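Local coordinates for protein type II restriction enzyme NgoMIV (PDB 1FIU) that recognises the double-stranded DNA sequence 5'-GCCGGC-3' and, as a magnesium-dependent homotetramer, cleaves it after the first G, at residues Leu4-Glu8 with Ser79-Leu84; Phe12-Leu16 with Ile72-Phe76; Gly28-Asn32 with Phe41-Lys45; Val241-Tyr247 with Leu274-Leu280; Leu249-Gln254 with Leu264-Met268. All coordinates share one frame; numbering follows the deposited sequence.

Interaction 1 of 5, residues Leu4-Glu8 with Ser79-Leu84; sequences LFTQE and SAFEKL
Phe5 and Ala80 make the tight, buried half of this contact. On the Phe5 ring, CE2 lies 3.8 Å from Ala80 CB and 3.5 Å from Ala80 O. At the tip, Phe5 CZ reaches Leu84 CD2 at 3.9 Å, while Leu84 CG sits at the ring edge, in its plane. The other half is looser and partly exposed. Glu8, bent at chi2 (-66°), curls its carboxylate toward Ser79, with OE1 and OE2 each 3.2 Å from Ser79 OG. Lys83 crosses Leu4 at about a right angle, its CE 3.9 Å from Leu4 CD1, but its NZ stays 5.2 Å from Glu8 OE2, too far for a salt bridge, though the opposite charges probably attract weakly. Glu157 of a second subunit offers that amine a long, weak ion pair. The contact thus joins the start of helix 4-18 to the C-terminal part of helix 62-81 and the residues that follow it, with Leu282 of helix 280-283 packed against both Phe5 and Leu84.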
# COMPACT_ATOMS: atom_id res chain seq x y z
N LEU I 4 28.33 -29.30 0.37
CA LEU I 4 27.23 -29.68 -0.50
C LEU I 4 26.50 -28.55 -1.20
O LEU I 4 26.02 -28.75 -2.30
CB LEU I 4 26.22 -30.56 0.25
CG LEU I 4 26.77 -31.90 0.73
CD1 LEU I 4 25.61 -32.73 1.28
CD2 LEU I 4 27.47 -32.64 -0.41
N PHE I 5 26.39 -27.38 -0.57
CA PHE I 5 25.71 -26.29 -1.25
C PHE I 5 26.54 -25.79 -2.43
O PHE I 5 25.99 -25.29 -3.41
CB PHE I 5 25.37 -25.16 -0.27
CG PHE I 5 24.11 -25.43 0.56
CD1 PHE I 5 23.66 -24.49 1.47
CD2 PHE I 5 23.40 -26.61 0.40
CE1 PHE I 5 22.50 -24.74 2.23
CE2 PHE I 5 22.24 -26.86 1.14
CZ PHE I 5 21.80 -25.92 2.05
N THR I 6 27.87 -25.95 -2.34
CA THR I 6 28.73 -25.54 -3.45
C THR I 6 28.52 -26.56 -4.58
O THR I 6 28.39 -26.19 -5.76
CB THR I 6 30.21 -25.50 -3.02
OG1 THR I 6 30.36 -24.55 -1.96
CG2 THR I 6 31.13 -25.09 -4.19
N GLN I 7 28.43 -27.84 -4.21
CA GLN I 7 28.20 -28.89 -5.20
C GLN I 7 26.84 -28.68 -5.88
O GLN I 7 26.71 -28.82 -7.10
CB GLN I 7 28.25 -30.26 -4.52
CG GLN I 7 29.62 -30.57 -3.95
CD GLN I 7 29.74 -31.97 -3.40
OE1 GLN I 7 29.26 -32.93 -4.02
NE2 GLN I 7 30.39 -32.11 -2.25
N GLU I 8 25.82 -28.33 -5.10
CA GLU I 8 24.49 -28.10 -5.66
C GLU I 8 24.49 -26.90 -6.61
O GLU I 8 23.81 -26.91 -7.62
CB GLU I 8 23.48 -27.85 -4.55
CG GLU I 8 23.10 -29.08 -3.76
CD GLU I 8 22.35 -30.11 -4.58
OE1 GLU I 8 21.59 -29.72 -5.50
OE2 GLU I 8 22.51 -31.32 -4.30
N SER I 79 16.33 -29.52 -3.98
CA SER I 79 17.45 -30.31 -3.50
C SER I 79 18.21 -29.71 -2.33
O SER I 79 18.56 -30.41 -1.37
CB SER I 79 18.40 -30.57 -4.68
OG SER I 79 19.32 -31.60 -4.35
N ALA I 80 18.49 -28.41 -2.37
CA ALA I 80 19.23 -27.79 -1.29
C ALA I 80 18.40 -27.61 -0.01
O ALA I 80 18.88 -27.85 1.10
CB ALA I 80 19.81 -26.43 -1.75
N PHE I 81 17.13 -27.21 -0.16
CA PHE I 81 16.28 -26.98 1.00
C PHE I 81 16.01 -28.27 1.76
O PHE I 81 15.86 -28.26 3.00
CB PHE I 81 14.95 -26.33 0.55
CG PHE I 81 14.12 -25.82 1.70
CD1 PHE I 81 14.62 -24.87 2.59
CD2 PHE I 81 12.82 -26.29 1.88
CE1 PHE I 81 13.85 -24.39 3.64
CE2 PHE I 81 12.04 -25.81 2.93
CZ PHE I 81 12.54 -24.86 3.81
N GLU I 82 15.97 -29.37 1.02
CA GLU I 82 15.75 -30.69 1.62
C GLU I 82 16.81 -31.00 2.68
O GLU I 82 16.54 -31.74 3.63
CB GLU I 82 15.76 -31.76 0.53
CG GLU I 82 15.46 -33.16 1.06
CD GLU I 82 15.35 -34.20 -0.05
OE1 GLU I 82 15.77 -33.91 -1.20
OE2 GLU I 82 14.85 -35.31 0.23
N LYS I 83 18.01 -30.42 2.53
CA LYS I 83 19.10 -30.67 3.48
C LYS I 83 19.03 -29.82 4.75
O LYS I 83 19.87 -29.94 5.64
CB LYS I 83 20.45 -30.48 2.77
CG LYS I 83 20.59 -31.39 1.56
CD LYS I 83 21.93 -31.27 0.86
CE LYS I 83 22.03 -32.29 -0.28
NZ LYS I 83 21.91 -33.71 0.23
N LEU I 84 18.02 -28.96 4.84
CA LEU I 84 17.90 -28.08 5.99
C LEU I 84 16.76 -28.48 6.95
O LEU I 84 16.31 -27.68 7.77
CB LEU I 84 17.72 -26.64 5.50
CG LEU I 84 18.91 -26.07 4.70
CD1 LEU I 84 18.56 -24.69 4.16
CD2 LEU I 84 20.15 -26.00 5.60

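Interaction 2 of 5, residues Phe12-Leu16 with Ile72-Phe76; sequences FHKKL and ICSEF
Phe12 packs against Ile72, Cys73 and Phe76 in this helix pair. Its CD1 meets the CG2 methyl of Ile72 at 3.6 Å and lies 3.9 Å from Phe76 CB. The sulfur of Cys73 comes to the ring edge, SG to CE1 3.9 Å, in a sulfur-aromatic contact. With Phe76 the ring forms an oblique aromatic pair, planes at 52°, and Phe12 CB rests near Phe76 CD1. Ile72 has a second branch at work: its CD1 touches Leu16 CD2 at 3.7 Å and also lies against Lys15 CB.

Outside this apolar layer runs a charged one. The Lys15 chain, extended beyond CG, carries NZ across to Glu75 OE1 at 2.6 Å, a short salt bridge in which NZ meets the oxygen on its anti side, 34° out of the carboxylate plane. A water donates to Ile72 O and receives a weak, 3.4 Å bond from Lys15 NZ, a weak relay between the lysine amine and the backbone carbonyl.

What sets these residues in place lies one shell further out. Phe244 packs on Phe12 and Leu16, Ile277 on Phe76, and Ile141 of strand 141-145 on Cys73. The axes of segments 12-16 and 72-76 approach to 10.0 Å at 158°, and this nearly antiparallel pair lies beside the PDDEXK-type nuclease centre, Cys73 being a second-shell neighbour of the magnesium-binding Cys186.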
# COMPACT_ATOMS: atom_id res chain seq x y z
N PHE I 12 23.52 -26.86 -10.57
CA PHE I 12 22.56 -25.89 -11.10
C PHE I 12 23.14 -25.26 -12.39
O PHE I 12 22.49 -25.22 -13.43
CB PHE I 12 22.31 -24.85 -9.99
CG PHE I 12 21.66 -23.57 -10.44
CD1 PHE I 12 20.29 -23.51 -10.72
CD2 PHE I 12 22.40 -22.40 -10.50
CE1 PHE I 12 19.67 -22.30 -11.05
CE2 PHE I 12 21.79 -21.17 -10.84
CZ PHE I 12 20.43 -21.13 -11.11
N HIS I 13 24.39 -24.80 -12.32
CA HIS I 13 25.01 -24.20 -13.50
C HIS I 13 25.16 -25.22 -14.64
O HIS I 13 24.92 -24.90 -15.81
CB HIS I 13 26.38 -23.63 -13.14
CG HIS I 13 26.30 -22.37 -12.34
ND1 HIS I 13 27.33 -21.94 -11.53
CD2 HIS I 13 25.33 -21.44 -12.24
CE1 HIS I 13 26.99 -20.80 -10.96
NE2 HIS I 13 25.78 -20.47 -11.37
N LYS I 14 25.54 -26.44 -14.28
CA LYS I 14 25.72 -27.48 -15.29
C LYS I 14 24.44 -27.78 -16.06
O LYS I 14 24.48 -28.05 -17.25
CB LYS I 14 26.27 -28.75 -14.64
CG LYS I 14 26.70 -29.83 -15.62
CD LYS I 14 27.40 -30.97 -14.90
CE LYS I 14 27.88 -32.05 -15.87
NZ LYS I 14 26.75 -32.80 -16.50
N LYS I 15 23.29 -27.74 -15.39
CA LYS I 15 22.04 -27.99 -16.09
C LYS I 15 21.77 -26.87 -17.10
O LYS I 15 21.24 -27.11 -18.19
CB LYS I 15 20.89 -28.07 -15.09
CG LYS I 15 20.99 -29.27 -14.16
CD LYS I 15 19.77 -29.31 -13.21
CE LYS I 15 19.82 -30.52 -12.29
NZ LYS I 15 18.69 -30.47 -11.30
N LEU I 16 22.12 -25.64 -16.73
CA LEU I 16 21.92 -24.52 -17.63
C LEU I 16 22.85 -24.69 -18.83
O LEU I 16 22.47 -24.36 -19.95
CB LEU I 16 22.21 -23.19 -16.91
CG LEU I 16 21.23 -22.79 -15.80
CD1 LEU I 16 21.72 -21.51 -15.14
CD2 LEU I 16 19.83 -22.59 -16.38
N ILE I 72 14.88 -25.47 -13.69
CA ILE I 72 16.18 -25.69 -13.10
C ILE I 72 16.31 -24.99 -11.73
O ILE I 72 16.91 -25.53 -10.81
CB ILE I 72 17.27 -25.25 -14.10
CG1 ILE I 72 17.22 -26.23 -15.28
CG2 ILE I 72 18.63 -25.22 -13.45
CD1 ILE I 72 18.03 -25.81 -16.52
N CYS I 73 15.73 -23.79 -11.61
CA CYS I 73 15.73 -23.10 -10.32
C CYS I 73 14.96 -23.93 -9.30
O CYS I 73 15.40 -24.07 -8.14
CB CYS I 73 15.09 -21.71 -10.45
SG CYS I 73 16.23 -20.44 -11.11
N SER I 74 13.82 -24.48 -9.72
CA SER I 74 12.99 -25.30 -8.84
C SER I 74 13.74 -26.51 -8.30
O SER I 74 13.66 -26.83 -7.10
CB SER I 74 11.76 -25.78 -9.60
OG SER I 74 10.83 -26.36 -8.70
N GLU I 75 14.46 -27.19 -9.19
CA GLU I 75 15.21 -28.38 -8.81
C GLU I 75 16.31 -28.05 -7.81
O GLU I 75 16.54 -28.80 -6.88
CB GLU I 75 15.78 -29.06 -10.05
CG GLU I 75 14.69 -29.59 -10.95
CD GLU I 75 15.21 -30.22 -12.21
OE1 GLU I 75 16.41 -30.08 -12.52
OE2 GLU I 75 14.39 -30.87 -12.91
N PHE I 76 17.00 -26.93 -8.02
CA PHE I 76 18.05 -26.51 -7.12
C PHE I 76 17.46 -26.22 -5.74
O PHE I 76 18.02 -26.62 -4.73
CB PHE I 76 18.75 -25.24 -7.64
CG PHE I 76 19.64 -24.60 -6.64
CD1 PHE I 76 20.90 -25.12 -6.35
CD2 PHE I 76 19.18 -23.51 -5.90
CE1 PHE I 76 21.69 -24.56 -5.33
CE2 PHE I 76 19.94 -22.95 -4.89
CZ PHE I 76 21.20 -23.47 -4.60
O HOH W 1 19.39 -27.27 -10.45

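Interaction 3 of 5, residues Gly28-Asn32 with Phe41-Lys45; sequences GVVSN and FNIAK
The one direct hydrogen bond across this contact runs from Lys45 NZ to Gly28 O, 2.7 Å long. The amine comes in at a C=O...N angle of 117°. A bend at chi2 (92°) turns the lysine chain along the loop to get there, and the same oxygen lies 3.4 Å from Phe41 CZ, so it is shared between the amine and an oblique contact with the ring. Gly28 has a positive phi (83°), and its bare CA lets Lys45 and Phe41 come close.

Two waters supply the remaining polar links. One accepts from Val30 N and donates to Phe41 O, sitting over a face of the Phe41 ring toward its rim. The other donates to both Asn32 OD1 and Ala44 O, at 2.9 Å each, while Asn32 ND2 is bonded to Ala221 O.

Apolar contacts complete the interface. Val30 faces the helix, its CG2 3.7 Å from Lys45 CA and its CB 4.0 Å from Ala44 CB; the Val29 and Phe41 side chains cross at about a right angle, with CG2 of Val29 4.0 Å from CE1 of Phe41. The Ala44 methyl also meets Asn32 OD1 at 3.6 Å. The bound DNA is about 4 Å from the contact's nearest atom. In the fold, the loop after helix 4-18 is laid along helix 38-50, whose Ile43 packs on Leu249 and Leu253 of helix 246-256.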
# COMPACT_ATOMS: atom_id res chain seq x y z
N GLY I 28 29.37 -14.74 -31.12
CA GLY I 28 29.99 -14.45 -29.84
C GLY I 28 29.10 -13.91 -28.73
O GLY I 28 29.61 -13.56 -27.66
N VAL I 29 27.79 -13.85 -28.96
CA VAL I 29 26.87 -13.32 -27.94
C VAL I 29 26.40 -14.41 -26.98
O VAL I 29 25.86 -15.43 -27.41
CB VAL I 29 25.60 -12.72 -28.58
CG1 VAL I 29 24.77 -12.03 -27.49
CG2 VAL I 29 25.97 -11.72 -29.69
N VAL I 30 26.60 -14.20 -25.68
CA VAL I 30 26.16 -15.18 -24.68
C VAL I 30 24.65 -15.01 -24.52
O VAL I 30 24.12 -13.90 -24.59
CB VAL I 30 26.94 -14.98 -23.37
CG1 VAL I 30 26.41 -15.90 -22.27
CG2 VAL I 30 28.41 -15.31 -23.64
N SER I 31 23.96 -16.14 -24.34
CA SER I 31 22.50 -16.16 -24.32
C SER I 31 21.72 -15.39 -23.27
O SER I 31 20.49 -15.30 -23.38
CB SER I 31 22.01 -17.60 -24.34
OG SER I 31 22.47 -18.27 -23.20
N ASN I 32 22.38 -14.85 -22.25
CA ASN I 32 21.63 -14.04 -21.30
C ASN I 32 22.04 -12.57 -21.47
O ASN I 32 21.65 -11.70 -20.70
CB ASN I 32 21.82 -14.52 -19.84
CG ASN I 32 23.24 -14.46 -19.38
OD1 ASN I 32 24.17 -14.58 -20.18
ND2 ASN I 32 23.44 -14.28 -18.07
N PHE I 41 27.13 -7.42 -22.98
CA PHE I 41 27.86 -8.40 -23.78
C PHE I 41 29.11 -8.89 -23.06
O PHE I 41 29.32 -10.10 -22.93
CB PHE I 41 28.27 -7.74 -25.11
CG PHE I 41 29.08 -8.64 -26.01
CD1 PHE I 41 28.47 -9.33 -27.06
CD2 PHE I 41 30.45 -8.80 -25.81
CE1 PHE I 41 29.21 -10.17 -27.89
CE2 PHE I 41 31.21 -9.64 -26.65
CZ PHE I 41 30.58 -10.32 -27.69
N ASN I 42 29.94 -7.96 -22.58
CA ASN I 42 31.17 -8.34 -21.89
C ASN I 42 30.98 -8.98 -20.53
O ASN I 42 31.73 -9.89 -20.15
CB ASN I 42 32.11 -7.14 -21.76
CG ASN I 42 32.63 -6.68 -23.10
OD1 ASN I 42 32.95 -7.51 -23.96
ND2 ASN I 42 32.71 -5.37 -23.30
N ILE I 43 30.01 -8.50 -19.76
CA ILE I 43 29.76 -9.07 -18.45
C ILE I 43 29.28 -10.52 -18.62
O ILE I 43 29.79 -11.43 -17.98
CB ILE I 43 28.70 -8.25 -17.64
CG1 ILE I 43 29.28 -6.88 -17.26
CG2 ILE I 43 28.32 -9.01 -16.36
CD1 ILE I 43 28.23 -5.95 -16.69
N ALA I 44 28.31 -10.73 -19.50
CA ALA I 44 27.78 -12.07 -19.73
C ALA I 44 28.85 -13.06 -20.21
O ALA I 44 28.86 -14.23 -19.82
CB ALA I 44 26.66 -12.01 -20.71
N LYS I 45 29.73 -12.58 -21.07
CA LYS I 45 30.81 -13.41 -21.60
C LYS I 45 31.76 -13.80 -20.47
O LYS I 45 32.19 -14.96 -20.38
CB LYS I 45 31.58 -12.63 -22.65
CG LYS I 45 32.52 -13.48 -23.47
CD LYS I 45 31.81 -13.96 -24.70
CE LYS I 45 32.79 -14.30 -25.80
NZ LYS I 45 32.08 -14.55 -27.07
O HOH W 2 28.26 -11.96 -24.82
O HOH W 3 26.43 -15.06 -18.50

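Interaction 4 of 5, residues Val241-Tyr247 with Leu274-Leu280; sequences VYHFALY and LKDISDL
The Tyr242 ring carries Leu280 CD1 over one face, a CH-pi contact with CD1 3.9 Å from the ring centroid and 15° off its normal, while Asp276 O and Asp279 CB lie at its edge. Tyr247 stacks on a carboxylate instead: Asp276 CG sits 3.8 Å above the ring plane, toward its rim, with the two planes 23° apart, and a water shared with Asp279 OD2 lies at the ring edge. Behind these groups strands 240-243 and 274-276 pair in parallel at the edge of the central mixed sheet, joined by two helices. His243 N donates to Lys275 O at 2.8 Å, nearly straight at 173°, and Lys275 N donates to Val241 O at 2.9 Å. Asp276 uses both oxygens. OD1 accepts from Leu246 N at 3.0 Å, in the first turn of helix 246-256; OD2 takes Ser278 N, as an Asx turn, and Ser278 OG. Arg9 forms a salt bridge to that same OD2.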
# COMPACT_ATOMS: atom_id res chain seq x y z
N VAL I 241 16.41 -10.23 -3.89
CA VAL I 241 16.64 -10.78 -5.22
C VAL I 241 17.88 -11.67 -5.15
O VAL I 241 18.83 -11.37 -4.41
CB VAL I 241 16.84 -9.64 -6.26
CG1 VAL I 241 17.25 -10.19 -7.63
CG2 VAL I 241 15.53 -8.88 -6.42
N TYR I 242 17.89 -12.76 -5.91
CA TYR I 242 19.01 -13.69 -5.89
C TYR I 242 19.54 -13.86 -7.31
O TYR I 242 18.77 -14.12 -8.22
CB TYR I 242 18.55 -15.04 -5.34
CG TYR I 242 18.08 -14.92 -3.91
CD1 TYR I 242 16.83 -14.37 -3.60
CD2 TYR I 242 18.92 -15.31 -2.85
CE1 TYR I 242 16.42 -14.21 -2.25
CE2 TYR I 242 18.51 -15.15 -1.51
CZ TYR I 242 17.26 -14.60 -1.22
OH TYR I 242 16.89 -14.43 0.09
N HIS I 243 20.86 -13.69 -7.48
CA HIS I 243 21.49 -13.79 -8.79
C HIS I 243 22.01 -15.20 -9.03
O HIS I 243 22.59 -15.82 -8.13
CB HIS I 243 22.66 -12.78 -8.89
CG HIS I 243 23.15 -12.56 -10.29
ND1 HIS I 243 24.21 -13.24 -10.83
CD2 HIS I 243 22.65 -11.78 -11.29
CE1 HIS I 243 24.35 -12.90 -12.11
NE2 HIS I 243 23.42 -12.02 -12.41
N PHE I 244 21.83 -15.69 -10.26
CA PHE I 244 22.24 -17.05 -10.60
C PHE I 244 23.75 -17.30 -10.53
O PHE I 244 24.18 -18.45 -10.44
CB PHE I 244 21.70 -17.45 -11.99
CG PHE I 244 22.66 -17.19 -13.13
CD1 PHE I 244 23.08 -18.25 -13.94
CD2 PHE I 244 23.10 -15.89 -13.44
CE1 PHE I 244 23.92 -18.02 -15.04
CE2 PHE I 244 23.94 -15.66 -14.54
CZ PHE I 244 24.34 -16.73 -15.33
N ALA I 245 24.54 -16.23 -10.54
CA ALA I 245 26.00 -16.39 -10.50
C ALA I 245 26.61 -15.12 -9.93
O ALA I 245 27.40 -14.42 -10.58
CB ALA I 245 26.52 -16.65 -11.93
N LEU I 246 26.30 -14.85 -8.68
CA LEU I 246 26.76 -13.62 -8.07
C LEU I 246 28.27 -13.44 -7.96
O LEU I 246 28.77 -12.35 -8.23
CB LEU I 246 26.13 -13.46 -6.68
CG LEU I 246 26.27 -12.02 -6.14
CD1 LEU I 246 25.17 -11.12 -6.71
CD2 LEU I 246 26.18 -12.04 -4.64
N TYR I 247 28.96 -14.50 -7.54
CA TYR I 247 30.41 -14.46 -7.36
C TYR I 247 31.10 -14.13 -8.68
O TYR I 247 32.05 -13.33 -8.71
CB TYR I 247 30.92 -15.79 -6.83
CG TYR I 247 30.18 -16.28 -5.59
CD1 TYR I 247 30.01 -17.64 -5.36
CD2 TYR I 247 29.61 -15.37 -4.69
CE1 TYR I 247 29.29 -18.10 -4.26
CE2 TYR I 247 28.88 -15.81 -3.58
CZ TYR I 247 28.72 -17.18 -3.38
OH TYR I 247 27.97 -17.65 -2.32
N LEU I 274 20.34 -7.84 -2.83
CA LEU I 274 20.84 -8.83 -3.79
C LEU I 274 21.81 -9.83 -3.15
O LEU I 274 22.74 -9.44 -2.42
CB LEU I 274 21.55 -8.09 -4.96
CG LEU I 274 22.05 -8.99 -6.08
CD1 LEU I 274 20.85 -9.71 -6.76
CD2 LEU I 274 22.82 -8.13 -7.10
N LYS I 275 21.58 -11.12 -3.41
CA LYS I 275 22.42 -12.19 -2.88
C LYS I 275 22.68 -13.21 -3.99
O LYS I 275 22.29 -13.01 -5.13
CB LYS I 275 21.72 -12.88 -1.69
CG LYS I 275 21.45 -11.95 -0.50
CD LYS I 275 20.73 -12.70 0.63
CE LYS I 275 20.37 -11.77 1.80
NZ LYS I 275 19.96 -12.61 3.01
N ASP I 276 23.35 -14.31 -3.63
CA ASP I 276 23.66 -15.36 -4.61
C ASP I 276 22.58 -16.44 -4.55
O ASP I 276 21.92 -16.60 -3.51
CB ASP I 276 24.99 -16.03 -4.27
CG ASP I 276 25.38 -17.09 -5.28
OD1 ASP I 276 25.57 -16.73 -6.46
OD2 ASP I 276 25.49 -18.27 -4.91
N ILE I 277 22.43 -17.20 -5.63
CA ILE I 277 21.44 -18.30 -5.66
C ILE I 277 21.68 -19.25 -4.45
O ILE I 277 20.72 -19.78 -3.88
CB ILE I 277 21.54 -19.11 -7.01
CG1 ILE I 277 20.54 -20.26 -7.06
CG2 ILE I 277 22.95 -19.65 -7.20
CD1 ILE I 277 19.13 -19.83 -7.08
N SER I 278 22.94 -19.43 -4.03
CA SER I 278 23.24 -20.32 -2.91
C SER I 278 22.74 -19.82 -1.55
O SER I 278 22.70 -20.58 -0.58
CB SER I 278 24.78 -20.61 -2.82
OG SER I 278 25.50 -19.48 -2.38
N ASP I 279 22.38 -18.55 -1.46
CA ASP I 279 21.87 -17.99 -0.21
C ASP I 279 20.37 -18.30 -0.07
O ASP I 279 19.82 -18.26 1.05
CB ASP I 279 22.04 -16.47 -0.24
CG ASP I 279 23.49 -16.07 -0.14
OD1 ASP I 279 24.11 -16.49 0.84
OD2 ASP I 279 23.99 -15.35 -1.04
N LEU I 280 19.73 -18.62 -1.18
CA LEU I 280 18.29 -18.82 -1.15
C LEU I 280 17.76 -19.95 -0.27
O LEU I 280 16.84 -19.73 0.54
CB LEU I 280 17.73 -18.96 -2.58
CG LEU I 280 16.20 -19.11 -2.64
CD1 LEU I 280 15.52 -17.95 -1.89
CD2 LEU I 280 15.76 -19.14 -4.10
O HOH W 4 26.68 -15.72 -1.18

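Interaction 5 of 5, residues Leu249-Gln254 with Leu264-Met268; sequences LEQILQ and LFYIM
The side chains of Glu250 and Phe265 cross at about a right angle, and the glutamate can be followed outward. CB packs on Phe265 CZ at 3.6 Å. CG comes next, 3.8 Å from Phe265 CE2 and already 3.4 Å from Tyr266 OH. The chain leaves CB on the side opposite the backbone N and runs extended, which carries the carboxylate past the phenylalanine to the tyrosine. There OE2 accepts the phenolic hydrogen of Tyr266 OH over 2.6 Å, using the anti lone pair, with carboxylate and ring planes 56° apart.

This is one side of a helical hairpin: segments 249-254 and 264-268 run roughly antiparallel (147°), their axes 11.6 Å apart at closest, a wide spacing bridged by large aromatic side chains. Their helices make up the crossover linking the parallel strands 240-243 and 274-276.

Tyr266 OH is gripped a second time, by Gln254 NE2 at 3.0 Å, the hydroxyl tilted 18° from the amide plane. One turn apart on the same helix, Glu250 and Gln254 hold the phenol as acceptor and donor. Leu249 CD2 meets the edge of the Phe265 ring, and Leu253 CD1 lies 3.9 Å from Phe265 CB; Ile43 of helix 38-50 backs both leucines.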
# COMPACT_ATOMS: atom_id res chain seq x y z
N LEU I 249 29.70 -12.64 -11.32
CA LEU I 249 29.34 -11.28 -11.71
C LEU I 249 30.28 -10.30 -11.00
O LEU I 249 30.80 -9.37 -11.61
CB LEU I 249 27.89 -10.96 -11.29
CG LEU I 249 27.42 -9.50 -11.40
CD1 LEU I 249 27.62 -8.92 -12.81
CD2 LEU I 249 25.93 -9.49 -11.06
N GLU I 250 30.48 -10.52 -9.70
CA GLU I 250 31.36 -9.64 -8.92
C GLU I 250 32.79 -9.68 -9.46
O GLU I 250 33.43 -8.63 -9.59
CB GLU I 250 31.38 -10.05 -7.44
CG GLU I 250 32.20 -9.13 -6.55
CD GLU I 250 32.25 -9.60 -5.10
OE1 GLU I 250 32.21 -10.83 -4.84
OE2 GLU I 250 32.35 -8.74 -4.21
N GLN I 251 33.27 -10.87 -9.79
CA GLN I 251 34.64 -11.02 -10.31
C GLN I 251 34.81 -10.30 -11.65
O GLN I 251 35.84 -9.63 -11.89
CB GLN I 251 34.99 -12.50 -10.47
CG GLN I 251 36.48 -12.79 -10.71
CD GLN I 251 36.79 -14.29 -10.71
OE1 GLN I 251 36.34 -15.03 -9.83
NE2 GLN I 251 37.55 -14.74 -11.70
N ILE I 252 33.82 -10.43 -12.54
CA ILE I 252 33.95 -9.78 -13.84
C ILE I 252 33.90 -8.27 -13.72
O ILE I 252 34.69 -7.57 -14.35
CB ILE I 252 32.89 -10.27 -14.85
CG1 ILE I 252 33.10 -11.77 -15.08
CG2 ILE I 252 33.03 -9.55 -16.20
CD1 ILE I 252 34.54 -12.12 -15.53
N LEU I 253 32.98 -7.75 -12.89
CA LEU I 253 32.91 -6.31 -12.70
C LEU I 253 34.25 -5.80 -12.17
O LEU I 253 34.74 -4.76 -12.61
CB LEU I 253 31.80 -5.95 -11.71
CG LEU I 253 30.38 -6.29 -12.20
CD1 LEU I 253 29.40 -6.07 -11.06
CD2 LEU I 253 29.98 -5.45 -13.39
N GLN I 254 34.84 -6.52 -11.22
CA GLN I 254 36.12 -6.09 -10.65
C GLN I 254 37.22 -6.15 -11.69
O GLN I 254 38.02 -5.21 -11.82
CB GLN I 254 36.49 -6.98 -9.46
CG GLN I 254 35.61 -6.74 -8.23
CD GLN I 254 36.04 -5.51 -7.43
OE1 GLN I 254 36.84 -4.68 -7.90
NE2 GLN I 254 35.51 -5.37 -6.21
N LEU I 264 26.94 0.16 -8.06
CA LEU I 264 25.53 -0.23 -7.98
C LEU I 264 25.41 -1.64 -7.41
O LEU I 264 24.54 -1.91 -6.57
CB LEU I 264 24.87 -0.10 -9.36
CG LEU I 264 23.36 -0.38 -9.43
CD1 LEU I 264 22.61 0.38 -8.30
CD2 LEU I 264 22.84 0.02 -10.80
N PHE I 265 26.30 -2.53 -7.86
CA PHE I 265 26.34 -3.90 -7.36
C PHE I 265 26.49 -3.89 -5.84
O PHE I 265 25.76 -4.57 -5.13
CB PHE I 265 27.53 -4.66 -7.98
CG PHE I 265 27.74 -6.04 -7.43
CD1 PHE I 265 27.12 -7.15 -8.02
CD2 PHE I 265 28.60 -6.25 -6.34
CE1 PHE I 265 27.37 -8.44 -7.54
CE2 PHE I 265 28.85 -7.52 -5.86
CZ PHE I 265 28.23 -8.64 -6.47
N TYR I 266 27.46 -3.13 -5.31
CA TYR I 266 27.63 -3.10 -3.86
C TYR I 266 26.51 -2.40 -3.12
O TYR I 266 26.24 -2.73 -1.97
CB TYR I 266 29.00 -2.52 -3.46
CG TYR I 266 30.11 -3.50 -3.78
CD1 TYR I 266 31.06 -3.21 -4.76
CD2 TYR I 266 30.16 -4.75 -3.17
CE1 TYR I 266 32.03 -4.14 -5.13
CE2 TYR I 266 31.12 -5.70 -3.53
CZ TYR I 266 32.05 -5.39 -4.52
OH TYR I 266 33.00 -6.31 -4.91
N ILE I 267 25.84 -1.44 -3.75
CA ILE I 267 24.71 -0.79 -3.09
C ILE I 267 23.65 -1.86 -2.85
O ILE I 267 23.07 -1.95 -1.76
CB ILE I 267 24.10 0.31 -3.96
CG1 ILE I 267 25.01 1.55 -3.90
CG2 ILE I 267 22.69 0.68 -3.46
CD1 ILE I 267 24.63 2.61 -4.88
N MET I 268 23.42 -2.69 -3.86
CA MET I 268 22.43 -3.77 -3.74
C MET I 268 22.88 -4.88 -2.80
O MET I 268 22.08 -5.35 -1.98
CB MET I 268 22.09 -4.35 -5.11
CG MET I 268 21.42 -3.37 -6.04
SD MET I 268 20.87 -4.11 -7.58
CE MET I 268 22.47 -4.25 -8.51

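Overall arrangement
From the N terminus, helix 4-18 opens two loops, and helix 62-81 closes them in reverse order: interaction 2 first, then interaction 1, which encloses it. Within both sits interaction 3, a short closure between the loop after helix 4-18 and helix 38-50. Later, in series, interaction 4 closes strand 240-243 on strand 274-276, with the helix pair of interaction 5 lying between. None cross. The two groups meet in space: His13 of interaction 2 probably bonds Phe244 O of interaction 4. Helices 4-18 and 62-81 thereby meet the turn after strand 240-243 and the residues after strand 274-276, and helix 38-50 meets helix 246-256. Interactions 1 and 4 both touch a second subunit.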